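Long-range contacts in FdhC (Acinetobacter nosocomialis, PDB 5KTC), which acts as a sugar N-acyltransferase of the GNAT superfamily, bound here to coenzyme A and a nucleotide-linked 3-hydroxybutanoylamino sugar as products: residues T10-V16 against Y65-S71; S128-K134 against E156-F162. All coordinates share one frame; numbering follows the deposited sequence.

Contact 1: T10-V16 against Y65-S71; sequences TTYLRLV and YFIIFRS. With FUH ([[(2~{R},3~{S},5~{R})-5-[5-methyl-2,4-bis(oxidanylidene)pyrimidin-1-yl]-3-oxidanyl-oxolan-2-yl]methoxy-oxidanyl-phosphoryl] [(2~{R},3~{R},4~{S},5~{R},6~{R})-6-methyl-3,5-bis(oxidanyl)-4-[[(3~{R})-3-oxidanylbutanoyl]amino]oxan-2-yl] hydrogen phosphate), chain C.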
loop_
_atom_site.group_PDB
_atom_site.type_symbol
_atom_site.label_atom_id
_atom_site.label_comp_id
_atom_site.label_asym_id
_atom_site.label_seq_id
_atom_site.Cartn_x
_atom_site.Cartn_y
_atom_site.Cartn_z
ATOM N N THR A 10 8.944 -11.015 -4.089
ATOM C CA THR A 10 9.646 -10.274 -5.091
ATOM C C THR A 10 9.816 -8.834 -4.737
ATOM O O THR A 10 10.449 -8.152 -5.493
ATOM C CB THR A 10 9.044 -10.399 -6.474
ATOM O OG1 THR A 10 7.808 -9.654 -6.605
ATOM C CG2 THR A 10 8.858 -11.934 -6.872
ATOM N N THR A 11 9.268 -8.411 -3.608
ATOM C CA THR A 11 9.316 -6.996 -3.191
ATOM C C THR A 11 9.567 -6.862 -1.713
ATOM O O THR A 11 9.455 -7.827 -0.974
ATOM C CB THR A 11 7.986 -6.265 -3.505
ATOM O OG1 THR A 11 6.937 -7.011 -2.898
ATOM C CG2 THR A 11 7.720 -6.132 -5.017
ATOM N N TYR A 12 9.914 -5.632 -1.277
ATOM C CA TYR A 12 10.022 -5.297 0.103
ATOM C C TYR A 12 9.713 -3.827 0.264
ATOM O O TYR A 12 9.705 -3.084 -0.723
ATOM C CB TYR A 12 11.398 -5.604 0.676
ATOM C CG TYR A 12 12.578 -4.896 0.083
ATOM C CD1 TYR A 12 13.265 -5.420 -1.009
ATOM C CD2 TYR A 12 13.023 -3.704 0.597
ATOM C CE1 TYR A 12 14.383 -4.809 -1.530
ATOM C CE2 TYR A 12 14.142 -3.068 0.061
ATOM C CZ TYR A 12 14.818 -3.591 -1.023
ATOM O OH TYR A 12 15.896 -2.923 -1.637
ATOM N N LEU A 13 9.382 -3.452 1.470
ATOM C CA LEU A 13 8.994 -2.070 1.794
ATOM C C LEU A 13 9.923 -1.538 2.833
ATOM O O LEU A 13 10.288 -2.239 3.741
ATOM C CB LEU A 13 7.579 -1.984 2.397
ATOM C CG LEU A 13 6.328 -2.511 1.671
ATOM C CD1 LEU A 13 5.022 -1.861 2.081
ATOM C CD2 LEU A 13 6.396 -2.635 0.193
ATOM N N ARG A 14 10.193 -0.240 2.775
ATOM C CA ARG A 14 10.885 0.460 3.870
ATOM C C ARG A 14 10.387 1.862 4.022
ATOM O O ARG A 14 9.895 2.450 3.023
ATOM C CB ARG A 14 12.396 0.403 3.695
ATOM C CG ARG A 14 12.920 1.223 2.522
ATOM C CD ARG A 14 14.075 2.155 2.931
ATOM N NE ARG A 14 14.569 2.877 1.779
ATOM C CZ ARG A 14 14.116 4.034 1.311
ATOM N NH1 ARG A 14 13.157 4.700 1.952
ATOM N NH2 ARG A 14 14.656 4.545 0.194
ATOM N N LEU A 15 10.486 2.411 5.234
ATOM C CA LEU A 15 9.927 3.764 5.459
ATOM C C LEU A 15 10.544 4.856 4.604
ATOM O O LEU A 15 11.768 4.879 4.379
ATOM C CB LEU A 15 10.061 4.124 6.929
ATOM C CG LEU A 15 9.206 3.259 7.884
ATOM C CD1 LEU A 15 9.496 3.491 9.359
ATOM C CD2 LEU A 15 7.732 3.496 7.609
ATOM N N VAL A 16 9.688 5.770 4.143
ATOM C CA VAL A 16 10.108 6.950 3.368
ATOM C C VAL A 16 11.087 7.830 4.145
ATOM O O VAL A 16 10.925 8.016 5.362
ATOM C CB VAL A 16 8.869 7.746 2.903
ATOM C CG1 VAL A 16 9.208 9.131 2.362
ATOM C CG2 VAL A 16 8.183 6.918 1.833
ATOM N N TYR A 65 4.560 5.603 5.791
ATOM C CA TYR A 65 4.665 5.794 4.341
ATOM C C TYR A 65 5.898 5.057 3.880
ATOM O O TYR A 65 6.945 5.214 4.505
ATOM C CB TYR A 65 4.851 7.268 4.076
ATOM C CG TYR A 65 4.772 7.795 2.698
ATOM C CD1 TYR A 65 4.280 7.069 1.637
ATOM C CD2 TYR A 65 5.164 9.105 2.455
ATOM C CE1 TYR A 65 4.180 7.636 0.366
ATOM C CE2 TYR A 65 5.068 9.684 1.193
ATOM C CZ TYR A 65 4.574 8.947 0.146
ATOM O OH TYR A 65 4.480 9.508 -1.165
ATOM N N PHE A 66 5.758 4.218 2.857
ATOM C CA PHE A 66 6.795 3.301 2.397
ATOM C C PHE A 66 7.141 3.453 0.924
ATOM O O PHE A 66 6.280 3.729 0.097
ATOM C CB PHE A 66 6.372 1.832 2.611
ATOM C CG PHE A 66 6.044 1.489 4.046
ATOM C CD1 PHE A 66 4.801 1.727 4.545
ATOM C CD2 PHE A 66 6.971 0.880 4.851
ATOM C CE1 PHE A 66 4.460 1.449 5.846
ATOM C CE2 PHE A 66 6.686 0.588 6.165
ATOM C CZ PHE A 66 5.412 0.856 6.681
ATOM N N ILE A 67 8.424 3.277 0.629
ATOM C CA ILE A 67 8.872 2.991 -0.723
ATOM C C ILE A 67 8.778 1.458 -0.902
ATOM O O ILE A 67 9.127 0.731 0.024
ATOM C CB ILE A 67 10.323 3.418 -0.976
ATOM C CG1 ILE A 67 10.526 4.883 -0.615
ATOM C CG2 ILE A 67 10.711 3.115 -2.402
ATOM C CD1 ILE A 67 9.674 5.873 -1.402
ATOM N N ILE A 68 8.271 1.065 -2.065
ATOM C CA ILE A 68 8.191 -0.305 -2.485
ATOM C C ILE A 68 9.419 -0.556 -3.360
ATOM O O ILE A 68 9.663 0.219 -4.304
ATOM C CB ILE A 68 6.921 -0.611 -3.279
ATOM C CG1 ILE A 68 5.632 -0.220 -2.516
ATOM C CG2 ILE A 68 6.920 -2.102 -3.636
ATOM C CD1 ILE A 68 4.366 -0.328 -3.361
ATOM N N PHE A 69 10.143 -1.641 -3.089
ATOM C CA PHE A 69 11.382 -1.998 -3.804
ATOM C C PHE A 69 11.226 -3.358 -4.444
ATOM O O PHE A 69 10.537 -4.180 -3.892
ATOM C CB PHE A 69 12.583 -2.082 -2.848
ATOM C CG PHE A 69 13.190 -0.761 -2.526
ATOM C CD1 PHE A 69 12.710 0.009 -1.424
ATOM C CD2 PHE A 69 14.245 -0.270 -3.318
ATOM C CE1 PHE A 69 13.290 1.250 -1.143
ATOM C CE2 PHE A 69 14.796 0.966 -3.033
ATOM C CZ PHE A 69 14.318 1.721 -1.948
ATOM N N ARG A 70 11.867 -3.563 -5.593
ATOM C CA ARG A 70 12.053 -4.918 -6.101
ATOM C C ARG A 70 13.327 -5.554 -5.507
ATOM O O ARG A 70 14.412 -4.942 -5.440
ATOM C CB ARG A 70 11.882 -5.027 -7.593
ATOM C CG ARG A 70 12.916 -4.435 -8.446
ATOM C CD ARG A 70 12.521 -4.543 -9.888
ATOM N NE ARG A 70 12.751 -5.918 -10.353
ATOM C CZ ARG A 70 12.200 -6.458 -11.423
ATOM N NH1 ARG A 70 11.287 -5.799 -12.125
ATOM N NH2 ARG A 70 12.517 -7.714 -11.752
ATOM N N SER A 71 13.123 -6.756 -4.966
ATOM C CA SER A 71 14.127 -7.505 -4.254
ATOM C C SER A 71 15.339 -7.931 -5.071
ATOM O O SER A 71 16.388 -8.076 -4.500
ATOM C CB SER A 71 13.521 -8.819 -3.746
ATOM O OG SER A 71 12.465 -8.504 -2.865
HETATM O O1 FUH C . -4.426 4.693 -3.276
HETATM C C1 FUH C . -5.599 4.701 -2.917
HETATM C C2 FUH C . -6.288 3.498 -2.363
HETATM C C3 FUH C . -5.645 2.210 -2.807
HETATM O O2 FUH C . -6.236 1.718 -4.036
HETATM C C4 FUH C . -5.857 1.127 -1.780
HETATM N N1 FUH C . -6.377 5.856 -2.962
HETATM C C5 FUH C . -5.742 7.163 -3.161
HETATM C C6 FUH C . -6.507 8.006 -4.197
HETATM O O3 FUH C . -7.796 8.107 -3.766
HETATM C C7 FUH C . -6.020 9.434 -4.300
HETATM C C8 FUH C . -6.946 10.373 -5.109
HETATM O O4 FUH C . -5.895 10.017 -2.991
HETATM C C9 FUH C . -5.695 7.905 -1.837
HETATM O O5 FUH C . -4.821 7.268 -0.894
HETATM C C10 FUH C . -5.133 9.255 -2.039
HETATM O O6 FUH C . -3.801 9.092 -2.502
HETATM P P1 FUH C . -2.784 10.286 -2.551
HETATM O O7 FUH C . -2.951 11.130 -3.760
HETATM O O8 FUH C . -1.420 9.594 -2.543
HETATM O O9 FUH C . -2.746 11.069 -1.166
HETATM P P2 FUH C . -3.659 12.243 -0.576
HETATM O O10 FUH C . -4.093 11.812 0.782
HETATM O O11 FUH C . -4.801 12.450 -1.563
HETATM O O12 FUH C . -2.587 13.390 -0.545
HETATM C C11 FUH C . -2.749 14.492 0.354
HETATM C C12 FUH C . -2.071 15.694 -0.253
HETATM C C13 FUH C . -2.403 15.909 -1.745
HETATM O O13 FUH C . -2.456 17.305 -2.088
HETATM C C14 FUH C . -1.206 15.343 -2.497
HETATM C C15 FUH C . -0.091 15.611 -1.515
HETATM O O14 FUH C . -0.650 15.538 -0.179
HETATM N N2 FUH C . 1.003 14.617 -1.468
HETATM C C16 FUH C . 0.775 13.340 -1.050
HETATM C C17 FUH C . 1.835 12.436 -0.950
HETATM C C18 FUH C . 1.634 11.013 -0.476
HETATM C C19 FUH C . 3.129 12.903 -1.335
HETATM O O15 FUH C . 4.151 12.112 -1.208
HETATM N N3 FUH C . 3.325 14.165 -1.742
HETATM C C20 FUH C . 2.282 15.003 -1.760
HETATM O O16 FUH C . 2.477 16.238 -2.188
HETATM O O HOH W 1 11.858 -9.818 -0.854
#
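Tyr12 lays one face of its ring over the CB of Phe69, which sits 3.4 Å from the Tyr12 ring centroid, while Ser71 OG comes up to the edge of the same ring. The Tyr12 and Phe69 rings are almost parallel, with planes 6° apart, but are slid so far past each other that they scarcely overlap. With CG of Tyr12 placed between its own N and carbonyl carbon (chi1 61°), the ring is carried across the strand gap onto its partner. At the edge of the Phe69 ring lies the guanidinium of Arg14, its NH2 3.6 Å from Phe69 CZ and its plane inclined 55° to the ring. Arg14 NH1 is held by Leu15 O at 2.8 Å and by a salt bridge to Asp20. Further along, Leu15 CD2 covers one face of Phe66, whose ring also meets Phe4 edge-to-face. Val16 CG2 rests 3.8 Å from the Tyr65 ring centroid, over the face, and Tyr65 OH donates a 2.6 Å hydrogen bond to O15 of the product, a carbonyl oxygen of its thymine.

Beneath the side chains runs regular antiparallel pairing: Tyr12 with Phe69 and Arg14 with Ile67 are the hydrogen-bonded pairs, and Val16 N to Tyr65 O (2.8 Å) closes one end. At the other end Ser71 N bonds Thr10 O (3.1 Å). Leu13 CD2 packs on Ile68 CG1 at 3.7 Å.

In the GNAT sheet, strand 11-15 borders strand 63-70, which in turn pairs with strand 75-86; Leu13 and Ile68 lie against Val80 and Ile77 of that third strand. Helix 21-28 brings Ile24 onto Val16, Tyr65 and Ile67, and helix 44-59 covers Leu15.

Contact 2: S128-K134 against E156-F162; sequences SHFEVMK and ENIYYIF. With FUH ([[(2~{R},3~{S},5~{R})-5-[5-methyl-2,4-bis(oxidanylidene)pyrimidin-1-yl]-3-oxidanyl-oxolan-2-yl]methoxy-oxidanyl-phosphoryl] [(2~{R},3~{R},4~{S},5~{R},6~{R})-6-methyl-3,5-bis(oxidanyl)-4-[[(3~{R})-3-oxidanylbutanoyl]amino]oxan-2-yl] hydrogen phosphate), chain C.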
loop_
_atom_site.group_PDB
_atom_site.type_symbol
_atom_site.label_atom_id
_atom_site.label_comp_id
_atom_site.label_asym_id
_atom_site.label_seq_id
_atom_site.Cartn_x
_atom_site.Cartn_y
_atom_site.Cartn_z
ATOM N N SER A 128 -9.804 -1.677 7.801
ATOM C CA SER A 128 -9.061 -0.811 6.906
ATOM C C SER A 128 -10.106 -0.108 6.069
ATOM O O SER A 128 -11.070 -0.722 5.717
ATOM C CB SER A 128 -8.122 -1.592 6.022
ATOM O OG SER A 128 -7.324 -0.655 5.352
ATOM N N HIS A 129 -9.920 1.186 5.833
ATOM C CA HIS A 129 -10.799 1.948 4.928
ATOM C C HIS A 129 -9.961 2.477 3.782
ATOM O O HIS A 129 -8.843 2.874 3.973
ATOM C CB HIS A 129 -11.415 3.144 5.660
ATOM C CG HIS A 129 -12.257 2.780 6.844
ATOM N ND1 HIS A 129 -12.793 3.751 7.662
ATOM C CD2 HIS A 129 -12.632 1.581 7.389
ATOM C CE1 HIS A 129 -13.496 3.167 8.623
ATOM N NE2 HIS A 129 -13.413 1.861 8.488
ATOM N N PHE A 130 -10.531 2.512 2.565
ATOM C CA PHE A 130 -9.887 3.229 1.457
ATOM C C PHE A 130 -10.915 3.530 0.359
ATOM O O PHE A 130 -12.038 3.033 0.376
ATOM C CB PHE A 130 -8.710 2.415 0.859
ATOM C CG PHE A 130 -9.099 1.043 0.433
ATOM C CD1 PHE A 130 -9.066 -0.001 1.335
ATOM C CD2 PHE A 130 -9.566 0.785 -0.884
ATOM C CE1 PHE A 130 -9.439 -1.291 0.937
ATOM C CE2 PHE A 130 -9.946 -0.496 -1.279
ATOM C CZ PHE A 130 -9.872 -1.530 -0.366
ATOM N N GLU A 131 -10.496 4.335 -0.617
ATOM C CA GLU A 131 -11.346 4.671 -1.748
ATOM C C GLU A 131 -10.593 4.564 -3.071
ATOM O O GLU A 131 -9.368 4.618 -3.085
ATOM C CB GLU A 131 -11.896 6.078 -1.587
ATOM C CG GLU A 131 -10.921 7.211 -1.529
ATOM C CD GLU A 131 -10.534 7.697 -0.164
ATOM O OE1 GLU A 131 -9.421 8.210 -0.007
ATOM O OE2 GLU A 131 -11.333 7.595 0.767
ATOM N N VAL A 132 -11.347 4.416 -4.164
ATOM C CA VAL A 132 -10.806 4.232 -5.497
ATOM C C VAL A 132 -11.678 5.047 -6.440
ATOM O O VAL A 132 -12.912 4.978 -6.353
ATOM C CB VAL A 132 -10.903 2.781 -5.906
ATOM C CG1 VAL A 132 -10.362 2.533 -7.296
ATOM C CG2 VAL A 132 -10.209 1.875 -4.876
ATOM N N MET A 133 -11.074 5.853 -7.297
ATOM C CA MET A 133 -11.884 6.667 -8.217
ATOM C C MET A 133 -12.699 5.848 -9.165
ATOM O O MET A 133 -12.249 4.871 -9.680
ATOM C CB MET A 133 -11.029 7.653 -9.014
ATOM C CG MET A 133 -10.639 8.890 -8.188
ATOM S SD MET A 133 -9.937 10.213 -9.213
ATOM C CE MET A 133 -11.414 10.943 -9.966
ATOM N N LYS A 134 -13.930 6.282 -9.415
ATOM C CA LYS A 134 -14.731 5.683 -10.444
ATOM C C LYS A 134 -13.952 5.882 -11.755
ATOM O O LYS A 134 -13.327 6.878 -11.905
ATOM C CB LYS A 134 -16.088 6.374 -10.437
ATOM C CG LYS A 134 -16.930 6.089 -9.210
ATOM C CD LYS A 134 -18.278 6.834 -9.300
ATOM C CE LYS A 134 -19.457 6.077 -8.715
ATOM N NZ LYS A 134 -20.391 7.070 -8.058
ATOM N N GLU A 156 -17.180 10.953 -7.236
ATOM C CA GLU A 156 -15.795 10.629 -7.623
ATOM C C GLU A 156 -15.352 9.205 -7.367
ATOM O O GLU A 156 -14.606 8.635 -8.176
ATOM C CB GLU A 156 -14.849 11.436 -6.784
ATOM C CG GLU A 156 -14.836 12.880 -7.009
ATOM C CD GLU A 156 -13.954 13.594 -6.010
ATOM O OE1 GLU A 156 -14.253 14.800 -5.868
ATOM O OE2 GLU A 156 -12.973 13.029 -5.405
ATOM N N ASN A 157 -15.758 8.678 -6.209
ATOM C CA ASN A 157 -15.178 7.457 -5.591
ATOM C C ASN A 157 -16.154 6.363 -5.259
ATOM O O ASN A 157 -17.366 6.592 -5.102
ATOM C CB ASN A 157 -14.570 7.840 -4.228
ATOM C CG ASN A 157 -13.425 8.815 -4.330
ATOM O OD1 ASN A 157 -12.686 8.771 -5.294
ATOM N ND2 ASN A 157 -13.270 9.706 -3.342
ATOM N N ILE A 158 -15.612 5.164 -5.163
ATOM C CA ILE A 158 -16.190 4.097 -4.422
ATOM C C ILE A 158 -15.361 3.919 -3.149
ATOM O O ILE A 158 -14.128 4.011 -3.175
ATOM C CB ILE A 158 -16.339 2.861 -5.243
ATOM C CG1 ILE A 158 -17.306 3.159 -6.402
ATOM C CG2 ILE A 158 -16.893 1.694 -4.374
ATOM C CD1 ILE A 158 -17.231 2.113 -7.476
ATOM N N TYR A 159 -16.081 3.754 -2.013
ATOM C CA TYR A 159 -15.487 3.661 -0.675
ATOM C C TYR A 159 -15.562 2.213 -0.236
ATOM O O TYR A 159 -16.612 1.539 -0.406
ATOM C CB TYR A 159 -16.253 4.535 0.308
ATOM C CG TYR A 159 -16.085 5.935 -0.035
ATOM C CD1 TYR A 159 -14.963 6.610 0.366
ATOM C CD2 TYR A 159 -16.993 6.579 -0.894
ATOM C CE1 TYR A 159 -14.719 7.876 -0.031
ATOM C CE2 TYR A 159 -16.778 7.875 -1.276
ATOM C CZ TYR A 159 -15.672 8.527 -0.858
ATOM O OH TYR A 159 -15.349 9.825 -1.218
ATOM N N TYR A 160 -14.445 1.711 0.296
ATOM C CA TYR A 160 -14.349 0.320 0.676
ATOM C C TYR A 160 -13.912 0.192 2.113
ATOM O O TYR A 160 -13.239 1.066 2.637
ATOM C CB TYR A 160 -13.294 -0.400 -0.196
ATOM C CG TYR A 160 -13.652 -0.508 -1.648
ATOM C CD1 TYR A 160 -13.286 0.474 -2.563
ATOM C CD2 TYR A 160 -14.338 -1.616 -2.112
ATOM C CE1 TYR A 160 -13.674 0.367 -3.896
ATOM C CE2 TYR A 160 -14.659 -1.750 -3.444
ATOM C CZ TYR A 160 -14.323 -0.745 -4.325
ATOM O OH TYR A 160 -14.691 -0.917 -5.628
ATOM N N ILE A 161 -14.203 -0.970 2.678
ATOM C CA ILE A 161 -13.529 -1.420 3.879
ATOM C C ILE A 161 -12.996 -2.857 3.683
ATOM O O ILE A 161 -13.502 -3.656 2.896
ATOM C CB ILE A 161 -14.330 -1.366 5.199
ATOM C CG1 ILE A 161 -15.285 -2.489 5.307
ATOM C CG2 ILE A 161 -15.046 -0.034 5.396
ATOM C CD1 ILE A 161 -16.287 -2.529 4.229
ATOM N N PHE A 162 -11.968 -3.172 4.454
ATOM C CA PHE A 162 -11.323 -4.505 4.354
ATOM C C PHE A 162 -11.177 -5.001 5.806
ATOM O O PHE A 162 -10.589 -4.341 6.623
ATOM C CB PHE A 162 -10.008 -4.411 3.564
ATOM C CG PHE A 162 -9.424 -5.751 3.235
ATOM C CD1 PHE A 162 -8.695 -6.449 4.167
ATOM C CD2 PHE A 162 -9.651 -6.331 1.996
ATOM C CE1 PHE A 162 -8.239 -7.725 3.916
ATOM C CE2 PHE A 162 -9.187 -7.609 1.748
ATOM C CZ PHE A 162 -8.468 -8.290 2.702
HETATM O O1 FUH C . -4.426 4.693 -3.276
HETATM C C1 FUH C . -5.599 4.701 -2.917
HETATM C C2 FUH C . -6.288 3.498 -2.363
HETATM C C3 FUH C . -5.645 2.210 -2.807
HETATM O O2 FUH C . -6.236 1.718 -4.036
HETATM C C4 FUH C . -5.857 1.127 -1.780
HETATM N N1 FUH C . -6.377 5.856 -2.962
HETATM C C5 FUH C . -5.742 7.163 -3.161
HETATM C C6 FUH C . -6.507 8.006 -4.197
HETATM O O3 FUH C . -7.796 8.107 -3.766
HETATM C C7 FUH C . -6.020 9.434 -4.300
HETATM C C8 FUH C . -6.946 10.373 -5.109
HETATM O O4 FUH C . -5.895 10.017 -2.991
HETATM C C9 FUH C . -5.695 7.905 -1.837
HETATM O O5 FUH C . -4.821 7.268 -0.894
HETATM C C10 FUH C . -5.133 9.255 -2.039
HETATM O O6 FUH C . -3.801 9.092 -2.502
HETATM P P1 FUH C . -2.784 10.286 -2.551
HETATM O O7 FUH C . -2.951 11.130 -3.760
HETATM O O8 FUH C . -1.420 9.594 -2.543
HETATM O O9 FUH C . -2.746 11.069 -1.166
HETATM P P2 FUH C . -3.659 12.243 -0.576
HETATM O O10 FUH C . -4.093 11.812 0.782
HETATM O O11 FUH C . -4.801 12.450 -1.563
HETATM O O12 FUH C . -2.587 13.390 -0.545
HETATM C C11 FUH C . -2.749 14.492 0.354
HETATM C C12 FUH C . -2.071 15.694 -0.253
HETATM C C13 FUH C . -2.403 15.909 -1.745
HETATM O O13 FUH C . -2.456 17.305 -2.088
HETATM C C14 FUH C . -1.206 15.343 -2.497
HETATM C C15 FUH C . -0.091 15.611 -1.515
HETATM O O14 FUH C . -0.650 15.538 -0.179
HETATM N N2 FUH C . 1.003 14.617 -1.468
HETATM C C16 FUH C . 0.775 13.340 -1.050
HETATM C C17 FUH C . 1.835 12.436 -0.950
HETATM C C18 FUH C . 1.634 11.013 -0.476
HETATM C C19 FUH C . 3.129 12.903 -1.335
HETATM O O15 FUH C . 4.151 12.112 -1.208
HETATM N N3 FUH C . 3.325 14.165 -1.742
HETATM C C20 FUH C . 2.282 15.003 -1.760
HETATM O O16 FUH C . 2.477 16.238 -2.188
#
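Phe130 and Tyr160 meet at the centre of this antiparallel pair: Tyr160 CB stands over one face of the Phe130 ring, 3.8 Å from its centroid, and the two ring planes are 17° apart but slid past each other. At chi1 55° the Phe130 ring leans toward strand 157-163, against Tyr160 CB. CB of Phe162 touches the edge of that ring, and the terminal methyl C4 of the product's hydroxybutanoyl group approaches Phe130 CD2 at 3.8 Å. Val132 CG2 adds a contact to Tyr160 CE1.

On the other side of the sheet, Glu131 OE2 lies 3.5 Å from Tyr159 CE1, at the ring edge, with carboxylate and ring planes steeply inclined. Asn157 ND2 donates a straight 3.0 Å bond to Tyr159 OH, which lies in the amide plane; Asp154 is a second partner of that hydroxyl. Main-chain bonds fix the register, including Tyr160 N to Phe130 O at 2.7 Å and Lys134 N to Glu156 O where the pairing ends.

Helices and the edge strand form the next shell. His140 of helix 137-146 bonds Tyr160 OH through ND1 and Met133 O through NE2, while Tyr116 of helix 107-122 reaches Phe130 and stacks on Phe162. Strand 149-153 borders strand 157-163 beyond Tyr159.

Since Glu131 and Tyr159 form a non-hydrogen-bonded pair, Glu131 O is turned from strand 157-163 and accepts the product's amide N1 at 3.2 Å. Coenzyme A touches Glu131 and Val132 as well. Strand 127-133 thus presents its Glu131 carbonyl to the product amide in this complex; the same carbonyl probably also helps place the sugar nitrogen before it is acylated.

Overall arrangement
From the N terminus, strand 11-15 is followed by helices 21-28 and 44-59 before the chain returns as strand 63-70, so contact 1 closes a loop of 48 residues. The chain then builds strands 75-86 and 91-99 and helix 107-122. Contact 2 closes a shorter loop of 21 residues, holding helix 137-146 and strand 149-153. The two loops neither nest nor cross. Both contacts belong to one mixed sheet, on opposite sides of the chain's centre and about 23 Å apart between centres. The bound product links them: contact 1 meets its thymine, contact 2 its acylated sugar nitrogen and acyl chain.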